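Putative uncharacterized protein PH1404 (Pyrococcus horikoshii, PDB 3AF6) binds two zinc ions and probably cleaves single-stranded RNA, terminating archaeal transcription by cutting nascent transcripts at the exit channel of RNA polymerase. Local coordinates at residues A[423-428]-A[541-546]. Numbering follows the deposited sequence.
Sequences GGKVLI and PKNSII
V426 and I546 meet diagonally on one face of a parallel strand pair, CG1 of V426, set anti to its backbone N (chi1 -176°), lying 3.6 Å from CD1 of I546. On the other face L427 and I545 lie alongside each other and meet more loosely, with L427 CD2 4.1 Å from I545 CD1. In the plane of the sheet the backbones pair in parallel, V426 beside S544 and L427 beside I545: S544 N donates to K425 O, L427 N to S544 O (2.7 Å, 176° at the hydrogen) and I546 N to L427 O. The N-to-C directions of 425-428 and 544-546 differ by 25°, consistent with the parallel pairing. Toward the strand starts, the N543 side chain takes over from the backbone: OD1 accepts a weak bond from K425 N (2.8 Å, bent to 128°) and also lies 3.3 Å from K425 CB. Beyond it the K542 chain, extended beyond CG, runs past G423 O with its CB, CG and CD methylenes. S544 OG bonds outside the pair, to T419 OG1. Both strands are inner members of the parallel beta-CASP sheet, flanked by strands 516-520 and 584-587, while L412 and V415 of helix 405-420 pack onto I546.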
ATOM      1  N   GLY A 423      14.067  21.392  29.270  1.00 75.44           N
ATOM      2  CA  GLY A 423      12.629  21.453  29.463  1.00 75.24           C
ATOM      3  C   GLY A 423      11.869  21.854  28.218  1.00 75.06           C
ATOM      4  O   GLY A 423      11.398  22.985  28.112  1.00 76.34           O
ATOM      5  N   GLY A 424      11.752  20.926  27.274  1.00 73.78           N
ATOM      6  CA  GLY A 424      11.043  21.213  26.044  1.00 70.54           C
ATOM      7  C   GLY A 424      10.331  19.998  25.488  1.00 68.16           C
ATOM      8  O   GLY A 424      10.153  18.990  26.174  1.00 67.75           O
ATOM      9  N   LYS A 425       9.909  20.099  24.236  1.00 65.61           N
ATOM     10  CA  LYS A 425       9.220  18.999  23.582  1.00 62.88           C
ATOM     11  C   LYS A 425       9.835  18.754  22.214  1.00 59.55           C
ATOM     12  O   LYS A 425      10.402  19.663  21.595  1.00 58.11           O
ATOM     13  CB  LYS A 425       7.733  19.323  23.436  1.00 64.86           C
ATOM     14  CG  LYS A 425       7.040  19.537  24.761  1.00 66.04           C
ATOM     15  CD  LYS A 425       5.582  19.909  24.595  1.00 66.27           C
ATOM     16  CE  LYS A 425       4.997  20.274  25.946  1.00 67.75           C
ATOM     17  NZ  LYS A 425       5.877  21.276  26.622  1.00 67.93           N
ATOM     18  N   VAL A 426       9.736  17.520  21.746  1.00 55.52           N
ATOM     19  CA  VAL A 426      10.280  17.186  20.449  1.00 52.77           C
ATOM     20  C   VAL A 426       9.152  16.819  19.512  1.00 51.73           C
ATOM     21  O   VAL A 426       8.395  15.877  19.767  1.00 52.50           O
ATOM     22  CB  VAL A 426      11.247  16.013  20.528  1.00 52.26           C
ATOM     23  CG1 VAL A 426      11.861  15.764  19.152  1.00 52.65           C
ATOM     24  CG2 VAL A 426      12.320  16.302  21.556  1.00 52.40           C
ATOM     25  N   LEU A 427       9.034  17.581  18.433  1.00 49.99           N
ATOM     26  CA  LEU A 427       7.995  17.329  17.447  1.00 48.55           C
ATOM     27  C   LEU A 427       8.569  16.556  16.275  1.00 46.44           C
ATOM     28  O   LEU A 427       9.522  17.000  15.621  1.00 45.68           O
ATOM     29  CB  LEU A 427       7.389  18.643  16.938  1.00 48.38           C
ATOM     30  CG  LEU A 427       6.391  18.446  15.792  1.00 48.16           C
ATOM     31  CD1 LEU A 427       5.218  17.608  16.284  1.00 46.76           C
ATOM     32  CD2 LEU A 427       5.930  19.789  15.265  1.00 47.26           C
ATOM     33  N   ILE A 428       7.987  15.394  16.014  1.00 45.01           N
ATOM     34  CA  ILE A 428       8.442  14.569  14.906  1.00 44.65           C
ATOM     35  C   ILE A 428       7.307  14.370  13.914  1.00 44.42           C
ATOM     36  O   ILE A 428       6.432  13.516  14.100  1.00 44.99           O
ATOM     37  CB  ILE A 428       8.971  13.183  15.391  1.00 43.59           C
ATOM     38  CG1 ILE A 428      10.222  13.377  16.261  1.00 44.22           C
ATOM     39  CG2 ILE A 428       9.319  12.300  14.196  1.00 40.95           C
ATOM     40  CD1 ILE A 428      10.819  12.081  16.787  1.00 43.09           C
ATOM     41  N   PRO A 541      12.231  28.311  21.916  1.00 69.70           N
ATOM     42  CA  PRO A 541      13.483  27.633  21.557  1.00 68.72           C
ATOM     43  C   PRO A 541      13.824  26.431  22.450  1.00 67.40           C
ATOM     44  O   PRO A 541      14.880  25.817  22.307  1.00 66.26           O
ATOM     45  CB  PRO A 541      14.514  28.754  21.640  1.00 68.37           C
ATOM     46  CG  PRO A 541      13.984  29.596  22.745  1.00 68.47           C
ATOM     47  CD  PRO A 541      12.502  29.657  22.450  1.00 68.57           C
ATOM     48  N   LYS A 542      12.932  26.106  23.380  1.00 66.97           N
ATOM     49  CA  LYS A 542      13.131  24.954  24.254  1.00 67.11           C
ATOM     50  C   LYS A 542      12.772  23.710  23.445  1.00 66.79           C
ATOM     51  O   LYS A 542      13.406  22.660  23.565  1.00 67.22           O
ATOM     52  CB  LYS A 542      12.197  25.011  25.469  1.00 67.60           C
ATOM     53  CG  LYS A 542      12.531  26.056  26.501  1.00 68.87           C
ATOM     54  CD  LYS A 542      11.578  25.955  27.681  1.00 68.86           C
ATOM     55  CE  LYS A 542      11.983  26.913  28.791  1.00 70.55           C
ATOM     56  NZ  LYS A 542      11.123  26.774  29.996  1.00 71.60           N
ATOM     57  N   ASN A 543      11.738  23.850  22.621  1.00 65.25           N
ATOM     58  CA  ASN A 543      11.242  22.763  21.790  1.00 63.34           C
ATOM     59  C   ASN A 543      12.118  22.485  20.575  1.00 60.40           C
ATOM     60  O   ASN A 543      12.924  23.322  20.154  1.00 58.98           O
ATOM     61  CB  ASN A 543       9.820  23.078  21.313  1.00 66.21           C
ATOM     62  CG  ASN A 543       8.863  23.345  22.456  1.00 67.55           C
ATOM     63  OD1 ASN A 543       8.702  22.514  23.357  1.00 69.79           O
ATOM     64  ND2 ASN A 543       8.215  24.504  22.424  1.00 67.49           N
ATOM     65  N   SER A 544      11.936  21.300  20.005  1.00 56.78           N
ATOM     66  CA  SER A 544      12.690  20.903  18.829  1.00 53.99           C
ATOM     67  C   SER A 544      11.816  20.226  17.787  1.00 51.21           C
ATOM     68  O   SER A 544      10.825  19.563  18.115  1.00 48.48           O
ATOM     69  CB  SER A 544      13.831  19.955  19.220  1.00 53.81           C
ATOM     70  OG  SER A 544      14.988  20.680  19.603  1.00 56.10           O
ATOM     71  N   ILE A 545      12.181  20.409  16.524  1.00 48.51           N
ATOM     72  CA  ILE A 545      11.460  19.766  15.439  1.00 47.05           C
ATOM     73  C   ILE A 545      12.487  18.948  14.651  1.00 46.50           C
ATOM     74  O   ILE A 545      13.572  19.434  14.333  1.00 45.87           O
ATOM     75  CB  ILE A 545      10.742  20.802  14.531  1.00 45.14           C
ATOM     76  CG1 ILE A 545       9.775  20.072  13.600  1.00 45.09           C
ATOM     77  CG2 ILE A 545      11.756  21.627  13.746  1.00 43.32           C
ATOM     78  CD1 ILE A 545       8.909  20.991  12.767  1.00 46.68           C
ATOM     79  N   ILE A 546      12.151  17.695  14.366  1.00 47.07           N
ATOM     80  CA  ILE A 546      13.052  16.808  13.640  1.00 47.57           C
ATOM     81  C   ILE A 546      12.400  16.233  12.384  1.00 47.45           C
ATOM     82  O   ILE A 546      11.400  15.518  12.461  1.00 48.82           O
ATOM     83  CB  ILE A 546      13.492  15.618  14.540  1.00 49.22           C
ATOM     84  CG1 ILE A 546      14.179  16.132  15.807  1.00 49.39           C
ATOM     85  CG2 ILE A 546      14.432  14.706  13.777  1.00 48.08           C
ATOM     86  CD1 ILE A 546      14.477  15.042  16.813  1.00 52.08           C
TER